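Local coordinates for protein tartronate semialdehyde reductase (Salmonella typhimurium, PDB 1VPD) that probably reduces tartronate semialdehyde to D-glycerate with NADH or NADPH, the last step in making D-glycerate from galactarate, at residues D63-M68 against N83-G88; E77-E82 against R107-A112; I181-I186 against A263-M268. All coordinates share one frame; numbering follows the deposited sequence.

Interaction 1. Residues D63-M68 against N83-G88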
ATOM      1  N   ASP A  63     -18.728   7.733 -12.062  1.00 22.31           N
ATOM      2  CA  ASP A  63     -19.118   8.625 -10.960  1.00 22.93           C
ATOM      3  C   ASP A  63     -18.191   8.470  -9.764  1.00 21.22           C
ATOM      4  O   ASP A  63     -18.229   9.284  -8.846  1.00 20.08           O
ATOM      5  CB  ASP A  63     -20.522   8.292 -10.450  0.60 23.60           C
ATOM      6  CG  ASP A  63     -21.620   8.614 -11.449  0.60 25.76           C
ATOM      7  OD1 ASP A  63     -21.506   9.605 -12.204  0.60 27.12           O
ATOM      8  OD2 ASP A  63     -22.648   7.914 -11.505  0.60 27.94           O
ATOM      9  N   VAL A  64     -17.441   7.374  -9.757  1.00 19.98           N
ATOM     10  CA  VAL A  64     -16.444   7.106  -8.709  1.00 19.08           C
ATOM     11  C   VAL A  64     -15.212   6.498  -9.365  1.00 18.54           C
ATOM     12  O   VAL A  64     -15.319   5.676 -10.288  1.00 18.23           O
ATOM     13  CB  VAL A  64     -17.005   6.203  -7.578  1.00 19.31           C
ATOM     14  CG1 VAL A  64     -17.416   4.835  -8.112  1.00 19.97           C
ATOM     15  CG2 VAL A  64     -15.987   6.059  -6.421  1.00 19.98           C
ATOM     16  N   ILE A  65     -14.037   6.913  -8.903  1.00 17.52           N
ATOM     17  CA  ILE A  65     -12.774   6.474  -9.476  1.00 17.43           C
ATOM     18  C   ILE A  65     -11.877   6.092  -8.313  1.00 16.64           C
ATOM     19  O   ILE A  65     -11.744   6.865  -7.368  1.00 16.42           O
ATOM     20  CB  ILE A  65     -12.095   7.603 -10.274  1.00 17.79           C
ATOM     21  CG1 ILE A  65     -12.986   8.056 -11.433  1.00 19.38           C
ATOM     22  CG2 ILE A  65     -10.759   7.139 -10.842  1.00 17.90           C
ATOM     23  CD1 ILE A  65     -13.202   9.519 -11.473  1.00 23.30           C
ATOM     24  N   ILE A  66     -11.304   4.904  -8.381  1.00 15.60           N
ATOM     25  CA  ILE A  66     -10.234   4.484  -7.458  1.00 15.44           C
ATOM     26  C   ILE A  66      -8.864   4.705  -8.101  1.00 15.47           C
ATOM     27  O   ILE A  66      -8.658   4.359  -9.260  1.00 15.27           O
ATOM     28  CB  ILE A  66     -10.422   2.991  -7.092  1.00 15.94           C
ATOM     29  CG1 ILE A  66     -11.680   2.804  -6.252  1.00 16.51           C
ATOM     30  CG2 ILE A  66      -9.167   2.399  -6.395  1.00 15.45           C
ATOM     31  CD1 ILE A  66     -12.185   1.376  -6.257  1.00 18.40           C
ATOM     32  N   THR A  67      -7.912   5.261  -7.340  1.00 14.79           N
ATOM     33  CA  THR A  67      -6.508   5.299  -7.772  1.00 14.58           C
ATOM     34  C   THR A  67      -5.696   4.428  -6.829  1.00 14.67           C
ATOM     35  O   THR A  67      -5.969   4.397  -5.639  1.00 15.47           O
ATOM     36  CB  THR A  67      -5.927   6.713  -7.796  1.00 14.44           C
ATOM     37  OG1 THR A  67      -6.291   7.439  -6.603  1.00 13.78           O
ATOM     38  CG2 THR A  67      -6.517   7.527  -8.956  1.00 16.35           C
HETATM   39  N   MSE A  68      -4.731   3.702  -7.378  1.00 15.20           N
HETATM   40  CA  MSE A  68      -3.793   2.902  -6.592  1.00 16.01           C
HETATM   41  C   MSE A  68      -2.425   3.128  -7.217  1.00 15.86           C
HETATM   42  O   MSE A  68      -2.017   2.417  -8.137  1.00 15.98           O
HETATM   43  CB  MSE A  68      -4.200   1.423  -6.568  1.00 17.20           C
HETATM   44  CG  MSE A  68      -3.252   0.450  -5.821  1.00 20.72           C
HETATM   45 SE   MSE A  68      -2.704   1.133  -4.157  0.82 31.47          SE
HETATM   46  CE  MSE A  68      -3.719   0.095  -2.984  1.00 28.39           C
ATOM     47  N   ASN A  83      -4.919  16.101 -18.861  1.00 24.49           N
ATOM     48  CA  ASN A  83      -5.732  14.916 -19.080  1.00 23.39           C
ATOM     49  C   ASN A  83      -6.005  14.125 -17.805  1.00 21.42           C
ATOM     50  O   ASN A  83      -6.203  12.928 -17.849  1.00 20.45           O
ATOM     51  CB  ASN A  83      -5.100  14.028 -20.157  1.00 23.98           C
ATOM     52  CG  ASN A  83      -5.187  14.664 -21.525  1.00 26.53           C
ATOM     53  OD1 ASN A  83      -6.215  15.246 -21.868  1.00 28.16           O
ATOM     54  ND2 ASN A  83      -4.107  14.584 -22.297  1.00 28.93           N
ATOM     55  N   GLY A  84      -6.057  14.829 -16.679  1.00 20.00           N
ATOM     56  CA  GLY A  84      -6.290  14.191 -15.397  1.00 19.20           C
ATOM     57  C   GLY A  84      -7.755  14.140 -15.025  1.00 18.73           C
ATOM     58  O   GLY A  84      -8.614  14.673 -15.733  1.00 18.49           O
ATOM     59  N   ILE A  85      -8.038  13.509 -13.894  1.00 17.72           N
ATOM     60  CA  ILE A  85      -9.392  13.330 -13.404  1.00 18.12           C
ATOM     61  C   ILE A  85     -10.148  14.655 -13.360  1.00 18.94           C
ATOM     62  O   ILE A  85     -11.307  14.725 -13.768  1.00 18.56           O
ATOM     63  CB  ILE A  85      -9.380  12.669 -12.006  1.00 18.07           C
ATOM     64  CG1 ILE A  85      -8.873  11.230 -12.122  1.00 17.75           C
ATOM     65  CG2 ILE A  85     -10.759  12.709 -11.363  1.00 17.77           C
ATOM     66  CD1 ILE A  85      -8.615  10.546 -10.774  1.00 19.03           C
ATOM     67  N   ILE A  86      -9.483  15.699 -12.881  1.00 19.16           N
ATOM     68  CA  ILE A  86     -10.134  16.974 -12.656  1.00 20.13           C
ATOM     69  C   ILE A  86     -10.666  17.589 -13.959  1.00 20.55           C
ATOM     70  O   ILE A  86     -11.629  18.354 -13.920  1.00 21.46           O
ATOM     71  CB  ILE A  86      -9.203  17.945 -11.906  1.00 20.32           C
ATOM     72  CG1 ILE A  86     -10.021  19.085 -11.267  1.00 21.39           C
ATOM     73  CG2 ILE A  86      -8.109  18.488 -12.815  1.00 21.01           C
ATOM     74  CD1 ILE A  86      -9.205  19.918 -10.272  1.00 23.18           C
ATOM     75  N   GLU A  87     -10.047  17.251 -15.089  1.00 20.68           N
ATOM     76  CA  GLU A  87     -10.474  17.784 -16.392  1.00 21.45           C
ATOM     77  C   GLU A  87     -11.712  17.077 -16.950  1.00 21.34           C
ATOM     78  O   GLU A  87     -12.361  17.611 -17.871  1.00 21.63           O
ATOM     79  CB  GLU A  87      -9.312  17.728 -17.395  1.00 22.00           C
ATOM     80  CG  GLU A  87      -8.097  18.547 -16.966  1.00 23.96           C
ATOM     81  CD  GLU A  87      -6.979  18.605 -17.998  1.00 28.26           C
ATOM     82  OE1 GLU A  87      -7.072  17.961 -19.059  1.00 29.90           O
ATOM     83  OE2 GLU A  87      -5.982  19.321 -17.746  1.00 32.04           O
ATOM     84  N   GLY A  88     -12.053  15.896 -16.422  1.00 20.63           N
ATOM     85  CA  GLY A  88     -13.211  15.148 -16.879  1.00 21.05           C
ATOM     86  C   GLY A  88     -14.342  14.955 -15.879  1.00 21.32           C
ATOM     87  O   GLY A  88     -15.443  14.522 -16.243  1.00 21.59           O
TER
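Ile85 inserts its side chain between Ile65 and Thr67, two residues on the same face of strand 64-67, and the contact across the two segments is entirely apolar. Ile65 and Ile85 lie alongside each other, running in opposite directions, so that the end of each meets the branch methyl of the other: Ile65 CD1 is 4.0 Å from Ile85 CG2, and Ile85 CD1 is 4.0 Å from Ile65 CG2. In Ile85, CG1 is anti to the carbonyl carbon (chi1 -68°), which sends CD1 forward to the strand while CG2 stays back to receive Ile65. Thr67 approaches differently, tip to tip, with its CG2 4.1 Å from Ile85 CD1. Polar bonding serves each side separately. The Thr67 hydroxyl is hydrogen-bonded to Asp97 OD1, leaving the methyl for Ile85, and Gly88 N bonds to Ile85 O (3.0 Å) in the short helical turn. The buried cluster belongs to the core of the Rossmann-type NAD-binding domain. Strand 64-67 runs parallel to strands 7-11 and 94-97, whose Ile11 touches Ile65 and whose Leu95 touches Ile85, while Ala59 of helix 55-61 packs against both isoleucines.

Interaction 2. Residues E77-E82 against R107-A112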
ATOM      1  N   GLU A  77      -0.429  13.964 -10.525  1.00 19.98           N
ATOM      2  CA  GLU A  77      -0.447  13.982 -12.002  1.00 20.91           C
ATOM      3  C   GLU A  77      -1.754  13.374 -12.548  1.00 19.82           C
ATOM      4  O   GLU A  77      -2.394  13.950 -13.427  1.00 19.33           O
ATOM      5  CB  GLU A  77       0.771  13.277 -12.604  0.53 21.73           C
ATOM      6  CG  GLU A  77       0.869  13.385 -14.129  0.53 23.83           C
ATOM      7  CD  GLU A  77       0.941  14.817 -14.647  0.53 26.89           C
ATOM      8  OE1 GLU A  77       1.376  15.726 -13.919  0.53 28.17           O
ATOM      9  OE2 GLU A  77       0.562  15.045 -15.809  0.53 30.85           O
ATOM     10  N   VAL A  78      -2.167  12.233 -12.011  1.00 17.98           N
ATOM     11  CA  VAL A  78      -3.377  11.566 -12.461  1.00 17.92           C
ATOM     12  C   VAL A  78      -4.649  12.364 -12.100  1.00 17.28           C
ATOM     13  O   VAL A  78      -5.593  12.455 -12.903  1.00 17.25           O
ATOM     14  CB  VAL A  78      -3.449  10.121 -11.909  1.00 17.69           C
ATOM     15  CG1 VAL A  78      -4.854   9.546 -12.008  1.00 18.06           C
ATOM     16  CG2 VAL A  78      -2.452   9.222 -12.642  1.00 18.65           C
ATOM     17  N   ALA A  79      -4.672  12.934 -10.905  1.00 16.74           N
ATOM     18  CA  ALA A  79      -5.866  13.603 -10.407  1.00 16.91           C
ATOM     19  C   ALA A  79      -5.999  15.021 -10.941  1.00 17.40           C
ATOM     20  O   ALA A  79      -7.116  15.460 -11.243  1.00 17.84           O
ATOM     21  CB  ALA A  79      -5.890  13.605  -8.870  1.00 17.06           C
ATOM     22  N   LEU A  80      -4.877  15.735 -11.045  1.00 17.64           N
ATOM     23  CA  LEU A  80      -4.883  17.184 -11.279  1.00 18.91           C
ATOM     24  C   LEU A  80      -4.201  17.639 -12.555  1.00 19.95           C
ATOM     25  O   LEU A  80      -4.353  18.791 -12.963  1.00 21.11           O
ATOM     26  CB  LEU A  80      -4.216  17.904 -10.097  1.00 18.91           C
ATOM     27  CG  LEU A  80      -4.728  17.562  -8.705  1.00 18.58           C
ATOM     28  CD1 LEU A  80      -3.986  18.403  -7.691  1.00 18.96           C
ATOM     29  CD2 LEU A  80      -6.222  17.798  -8.611  1.00 19.36           C
ATOM     30  N   GLY A  81      -3.470  16.746 -13.195  1.00 21.49           N
ATOM     31  CA  GLY A  81      -2.574  17.114 -14.278  1.00 22.63           C
ATOM     32  C   GLY A  81      -3.295  17.159 -15.608  1.00 23.90           C
ATOM     33  O   GLY A  81      -4.511  17.033 -15.675  1.00 23.02           O
ATOM     34  N   GLU A  82      -2.519  17.357 -16.665  1.00 25.89           N
ATOM     35  CA  GLU A  82      -3.059  17.381 -18.017  1.00 27.43           C
ATOM     36  C   GLU A  82      -3.717  16.041 -18.307  1.00 26.09           C
ATOM     37  O   GLU A  82      -3.147  14.978 -18.036  1.00 25.90           O
ATOM     38  CB  GLU A  82      -1.919  17.645 -19.021  0.52 28.33           C
ATOM     39  CG  GLU A  82      -2.260  17.425 -20.495  0.52 31.01           C
ATOM     40  CD  GLU A  82      -1.028  17.379 -21.394  0.52 34.29           C
ATOM     41  OE1 GLU A  82       0.088  17.708 -20.933  0.52 35.89           O
ATOM     42  OE2 GLU A  82      -1.180  17.009 -22.574  0.52 36.16           O
ATOM     43  N   ARG A 107      -4.616  16.015   1.646  1.00 16.76           N
ATOM     44  CA  ARG A 107      -5.390  17.236   1.945  1.00 18.06           C
ATOM     45  C   ARG A 107      -5.290  18.273   0.825  1.00 17.79           C
ATOM     46  O   ARG A 107      -6.304  18.885   0.444  1.00 17.76           O
ATOM     47  CB  ARG A 107      -4.927  17.865   3.274  0.52 18.54           C
ATOM     48  CG  ARG A 107      -5.275  17.053   4.514  0.52 21.33           C
ATOM     49  CD  ARG A 107      -5.035  17.791   5.866  0.52 24.52           C
ATOM     50  NE  ARG A 107      -3.643  18.227   6.024  0.52 26.84           N
ATOM     51  CZ  ARG A 107      -2.689  17.610   6.727  0.52 28.57           C
ATOM     52  NH1 ARG A 107      -2.936  16.484   7.402  0.52 29.17           N
ATOM     53  NH2 ARG A 107      -1.463  18.140   6.762  0.52 28.13           N
ATOM     54  N   GLU A 108      -4.098  18.425   0.257  1.00 17.39           N
ATOM     55  CA  GLU A 108      -3.875  19.331  -0.870  1.00 18.23           C
ATOM     56  C   GLU A 108      -4.672  18.934  -2.111  1.00 17.35           C
ATOM     57  O   GLU A 108      -5.306  19.781  -2.764  1.00 17.28           O
ATOM     58  CB  GLU A 108      -2.397  19.372  -1.248  1.00 19.49           C
ATOM     59  CG  GLU A 108      -1.548  20.148  -0.272  1.00 24.20           C
ATOM     60  CD  GLU A 108      -0.056  20.069  -0.579  1.00 28.93           C
ATOM     61  OE1 GLU A 108       0.443  19.070  -1.179  1.00 31.60           O
ATOM     62  OE2 GLU A 108       0.624  21.023  -0.192  1.00 33.33           O
ATOM     63  N   ILE A 109      -4.622  17.652  -2.445  1.00 16.13           N
ATOM     64  CA  ILE A 109      -5.321  17.129  -3.610  1.00 15.98           C
ATOM     65  C   ILE A 109      -6.835  17.244  -3.362  1.00 15.94           C
ATOM     66  O   ILE A 109      -7.596  17.633  -4.260  1.00 16.49           O
ATOM     67  CB  ILE A 109      -4.920  15.661  -3.869  1.00 15.70           C
ATOM     68  CG1 ILE A 109      -3.432  15.589  -4.259  1.00 16.59           C
ATOM     69  CG2 ILE A 109      -5.794  15.074  -4.976  1.00 16.90           C
ATOM     70  CD1 ILE A 109      -2.834  14.213  -4.111  1.00 17.93           C
ATOM     71  N   SER A 110      -7.272  16.917  -2.152  1.00 15.46           N
ATOM     72  CA  SER A 110      -8.692  17.058  -1.798  1.00 16.23           C
ATOM     73  C   SER A 110      -9.185  18.502  -1.982  1.00 16.88           C
ATOM     74  O   SER A 110     -10.285  18.740  -2.518  1.00 16.89           O
ATOM     75  CB  SER A 110      -8.923  16.601  -0.361  1.00 16.42           C
ATOM     76  OG  SER A 110     -10.286  16.765   0.019  1.00 17.95           O
ATOM     77  N   ASP A 111      -8.392  19.465  -1.539  1.00 17.38           N
ATOM     78  CA  ASP A 111      -8.785  20.880  -1.649  1.00 18.40           C
ATOM     79  C   ASP A 111      -8.872  21.305  -3.105  1.00 18.43           C
ATOM     80  O   ASP A 111      -9.797  22.036  -3.488  1.00 18.86           O
ATOM     81  CB  ASP A 111      -7.800  21.793  -0.923  1.00 18.98           C
ATOM     82  CG  ASP A 111      -7.950  21.740   0.580  1.00 21.63           C
ATOM     83  OD1 ASP A 111      -8.968  21.233   1.090  1.00 23.60           O
ATOM     84  OD2 ASP A 111      -7.062  22.190   1.333  1.00 25.52           O
ATOM     85  N   ALA A 112      -7.933  20.833  -3.923  1.00 17.81           N
ATOM     86  CA  ALA A 112      -7.942  21.159  -5.346  1.00 18.26           C
ATOM     87  C   ALA A 112      -9.177  20.563  -6.030  1.00 18.26           C
ATOM     88  O   ALA A 112      -9.810  21.237  -6.854  1.00 18.69           O
ATOM     89  CB  ALA A 112      -6.687  20.672  -6.023  1.00 18.23           C
TER
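The two methyls of Leu80 straddle the single methyl of Ala112, with CD1 and CD2 each 3.9 Å from Ala112 CB. The isobutyl group reaches across because CG stands anti to the carbonyl carbon (chi1 -52°); CD1 continues the extended chain and CD2 branches from CG, so that both methyls reach the opposing helix. One turn earlier on that helix, Ile109 supplies the larger bump. Its branch methyl CG2 rests on the small side chain of Ala79, 4.2 Å from Ala79 CB, and its CG1 lies more loosely 4.5 Å from Leu80 CD1. Small and large residues thus alternate between the partners: Ala79 yields room to Ile109, and Ala112 yields room to Leu80. The closest CA atoms, Ala79 CA and Ile109 CA, are 7.7 Å apart. These helices, 72-80 and 103-114, belong to successive beta-alpha-beta crossovers and lie side by side on one face of the parallel part of the sheet (strands 64-67, 94-97 and 119-126), where Ile109 also touches Met120 of strand 119-126. With no hydrogen bond between the two segments, the pairing rests on apolar fit, supplemented next to it by a salt bridge from Glu108 OE1 to Lys76 NZ.

Interaction 3. Residues I181-I186 against A263-M268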
ATOM      1  N   ILE A 181       4.638  -0.024  12.012  1.00 10.38           N
ATOM      2  CA  ILE A 181       4.539  -1.367  12.584  1.00 10.36           C
ATOM      3  C   ILE A 181       5.083  -2.428  11.621  1.00 10.34           C
ATOM      4  O   ILE A 181       5.819  -3.318  12.027  1.00 11.05           O
ATOM      5  CB  ILE A 181       3.099  -1.693  13.021  1.00 10.83           C
ATOM      6  CG1 ILE A 181       2.793  -0.928  14.311  1.00 11.01           C
ATOM      7  CG2 ILE A 181       2.941  -3.192  13.256  1.00 11.18           C
ATOM      8  CD1 ILE A 181       1.288  -0.809  14.589  1.00 12.16           C
ATOM      9  N   VAL A 182       4.722  -2.354  10.352  1.00 10.52           N
ATOM     10  CA  VAL A 182       5.165  -3.378   9.422  1.00 10.44           C
ATOM     11  C   VAL A 182       6.692  -3.397   9.316  1.00 11.04           C
ATOM     12  O   VAL A 182       7.310  -4.467   9.371  1.00 11.12           O
ATOM     13  CB  VAL A 182       4.495  -3.225   8.050  1.00 10.67           C
ATOM     14  CG1 VAL A 182       5.079  -4.216   7.052  1.00 10.60           C
ATOM     15  CG2 VAL A 182       2.975  -3.446   8.167  1.00 11.28           C
ATOM     16  N   ALA A 183       7.308  -2.226   9.154  1.00 11.25           N
ATOM     17  CA  ALA A 183       8.760  -2.157   9.043  1.00 11.39           C
ATOM     18  C   ALA A 183       9.417  -2.729  10.283  1.00 11.00           C
ATOM     19  O   ALA A 183      10.343  -3.517  10.170  1.00 10.79           O
ATOM     20  CB  ALA A 183       9.242  -0.757   8.807  1.00 12.03           C
ATOM     21  N   LEU A 184       8.943  -2.320  11.462  1.00 10.47           N
ATOM     22  CA  LEU A 184       9.564  -2.756  12.710  1.00 10.66           C
ATOM     23  C   LEU A 184       9.325  -4.243  12.980  1.00 10.50           C
ATOM     24  O   LEU A 184      10.211  -4.910  13.471  1.00 10.38           O
ATOM     25  CB  LEU A 184       9.087  -1.891  13.879  0.64 10.97           C
ATOM     26  CG  LEU A 184       9.547  -0.427  13.773  0.64 11.57           C
ATOM     27  CD1 LEU A 184       8.947   0.418  14.871  0.64 13.00           C
ATOM     28  CD2 LEU A 184      11.071  -0.339  13.833  0.64 13.66           C
ATOM     29  N   ASN A 185       8.152  -4.770  12.644  1.00 10.50           N
ATOM     30  CA  ASN A 185       7.860  -6.186  12.848  1.00 10.39           C
ATOM     31  C   ASN A 185       8.769  -7.027  11.952  1.00 10.85           C
ATOM     32  O   ASN A 185       9.232  -8.082  12.374  1.00 11.42           O
ATOM     33  CB  ASN A 185       6.404  -6.531  12.559  1.00 10.33           C
ATOM     34  CG  ASN A 185       5.435  -6.085  13.668  1.00 10.67           C
ATOM     35  OD1 ASN A 185       5.815  -5.352  14.613  1.00 11.37           O
ATOM     36  ND2 ASN A 185       4.162  -6.559  13.570  1.00 11.17           N
ATOM     37  N   ILE A 186       9.036  -6.558  10.726  1.00 10.73           N
ATOM     38  CA  ILE A 186       9.946  -7.264   9.842  1.00 10.39           C
ATOM     39  C   ILE A 186      11.376  -7.202  10.381  1.00 10.81           C
ATOM     40  O   ILE A 186      12.087  -8.218  10.418  1.00 10.83           O
ATOM     41  CB  ILE A 186       9.903  -6.719   8.389  1.00 10.81           C
ATOM     42  CG1 ILE A 186       8.551  -7.003   7.745  1.00 11.83           C
ATOM     43  CG2 ILE A 186      11.021  -7.345   7.551  1.00 11.10           C
ATOM     44  CD1 ILE A 186       8.367  -6.270   6.418  1.00 11.50           C
ATOM     45  N   ALA A 263      13.234   5.639  12.855  1.00  9.94           N
ATOM     46  CA  ALA A 263      14.429   6.357  12.400  1.00 10.06           C
ATOM     47  C   ALA A 263      15.589   5.385  12.179  1.00 10.26           C
ATOM     48  O   ALA A 263      16.309   5.482  11.171  1.00 10.50           O
ATOM     49  CB  ALA A 263      14.804   7.446  13.352  1.00 10.25           C
ATOM     50  N   ALA A 264      15.755   4.425  13.083  1.00 10.46           N
ATOM     51  CA  ALA A 264      16.804   3.407  12.928  1.00 10.54           C
ATOM     52  C   ALA A 264      16.559   2.513  11.727  1.00 10.37           C
ATOM     53  O   ALA A 264      17.487   2.275  10.932  1.00 10.22           O
ATOM     54  CB  ALA A 264      16.953   2.568  14.183  1.00 11.16           C
ATOM     55  N   VAL A 265      15.340   2.015  11.568  1.00 10.29           N
ATOM     56  CA  VAL A 265      15.063   1.113  10.435  1.00 10.83           C
ATOM     57  C   VAL A 265      15.159   1.850   9.091  1.00 10.73           C
ATOM     58  O   VAL A 265      15.610   1.273   8.100  1.00 10.53           O
ATOM     59  CB  VAL A 265      13.744   0.365  10.635  1.00 10.62           C
ATOM     60  CG1 VAL A 265      13.365  -0.414   9.392  1.00 11.94           C
ATOM     61  CG2 VAL A 265      13.875  -0.551  11.834  1.00 11.18           C
HETATM   62  N   MSE A 266      14.828   3.132   9.075  1.00 10.47           N
HETATM   63  CA  MSE A 266      15.057   3.958   7.895  1.00 10.39           C
HETATM   64  C   MSE A 266      16.517   3.934   7.449  1.00 10.15           C
HETATM   65  O   MSE A 266      16.781   3.760   6.250  1.00 10.21           O
HETATM   66  CB  MSE A 266      14.591   5.398   8.098  1.00 10.25           C
HETATM   67  CG  MSE A 266      15.071   6.375   7.044  1.00 11.40           C
HETATM   68 SE   MSE A 266      14.358   5.935   5.256  0.86 15.86          SE
HETATM   69  CE  MSE A 266      13.227   7.498   5.035  1.00 16.47           C
ATOM     70  N   GLU A 267      17.453   4.053   8.385  1.00 10.13           N
ATOM     71  CA  GLU A 267      18.865   4.025   8.025  1.00 10.49           C
ATOM     72  C   GLU A 267      19.260   2.644   7.515  1.00 10.67           C
ATOM     73  O   GLU A 267      20.102   2.549   6.613  1.00 11.04           O
ATOM     74  CB  GLU A 267      19.751   4.480   9.184  1.00 11.09           C
ATOM     75  CG  GLU A 267      19.490   5.943   9.609  1.00 11.44           C
ATOM     76  CD  GLU A 267      19.526   6.930   8.458  1.00 12.38           C
ATOM     77  OE1 GLU A 267      20.542   6.925   7.716  1.00 10.70           O
ATOM     78  OE2 GLU A 267      18.542   7.715   8.304  1.00 12.30           O
HETATM   79  N   MSE A 268      18.679   1.589   8.076  1.00 10.62           N
HETATM   80  CA  MSE A 268      18.895   0.235   7.555  1.00 10.35           C
HETATM   81  C   MSE A 268      18.424   0.130   6.097  1.00 10.71           C
HETATM   82  O   MSE A 268      19.125  -0.465   5.239  1.00 11.33           O
HETATM   83  CB  MSE A 268      18.158  -0.827   8.389  1.00 11.29           C
HETATM   84  CG  MSE A 268      18.568  -0.858   9.849  1.00 11.47           C
HETATM   85 SE   MSE A 268      17.587  -2.255  10.771  0.85 15.85          SE
HETATM   86  CE  MSE A 268      18.045  -1.646  12.566  1.00 14.77           C
TER
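No ring, amide or carboxylate enters the interface where Val265 packs against Ala183 and Leu184, so no flat group presents a face or an edge across it. His241 of helix 238-255 touches Ala183 from outside the pair. What meets is one branched side chain and two consecutive residues of the long helix 170-198. Val265 divides its methyls between them: CG1, anti to the backbone N (chi1 172°), lies 4.2 Å from Ala183 CB, while CG2 goes to Leu184. The leucine starts off to the flank and bends in at its end, bringing CD2 across Val265 obliquely to 3.5 Å from CG2. That spacing is tighter than ordinary carbon contact, but Leu184 was modelled in two conformations, so the closeness is doubtful. The helices themselves come near, with Leu184 CA 7.1 Å from Val265 CA. Here helix 260-274 packs on helix 170-198, which also carries Lys175, the predicted active-site residue, in the all-helical C-terminal part of this HIBADH-related enzyme. In the absence of any hydrogen bond between the segments, their cohesion is van der Waals and hydrophobic, with Ala183 and Val265 both buried.

From the N terminus, strand 64-67 leads into helix 72-80, and interaction 1 closes when the chain returns through residues 83-88. Interaction 2 opens within that loop at residues 77-82 and closes beyond it, at residues 107-112 after strand 94-97, so the two cross. They also touch: probable backbone hydrogen bonds from Ile85 N to Val78 O and from Ile86 N to Ala79 O join the short helical turn to the preceding helix. Together they tie sheet and helices of the nucleotide-binding domain. Interaction 3 follows in series, its centre about 34 Å from that of interaction 1, and closes a mostly helical loop of 76 residues within the C-terminal domain.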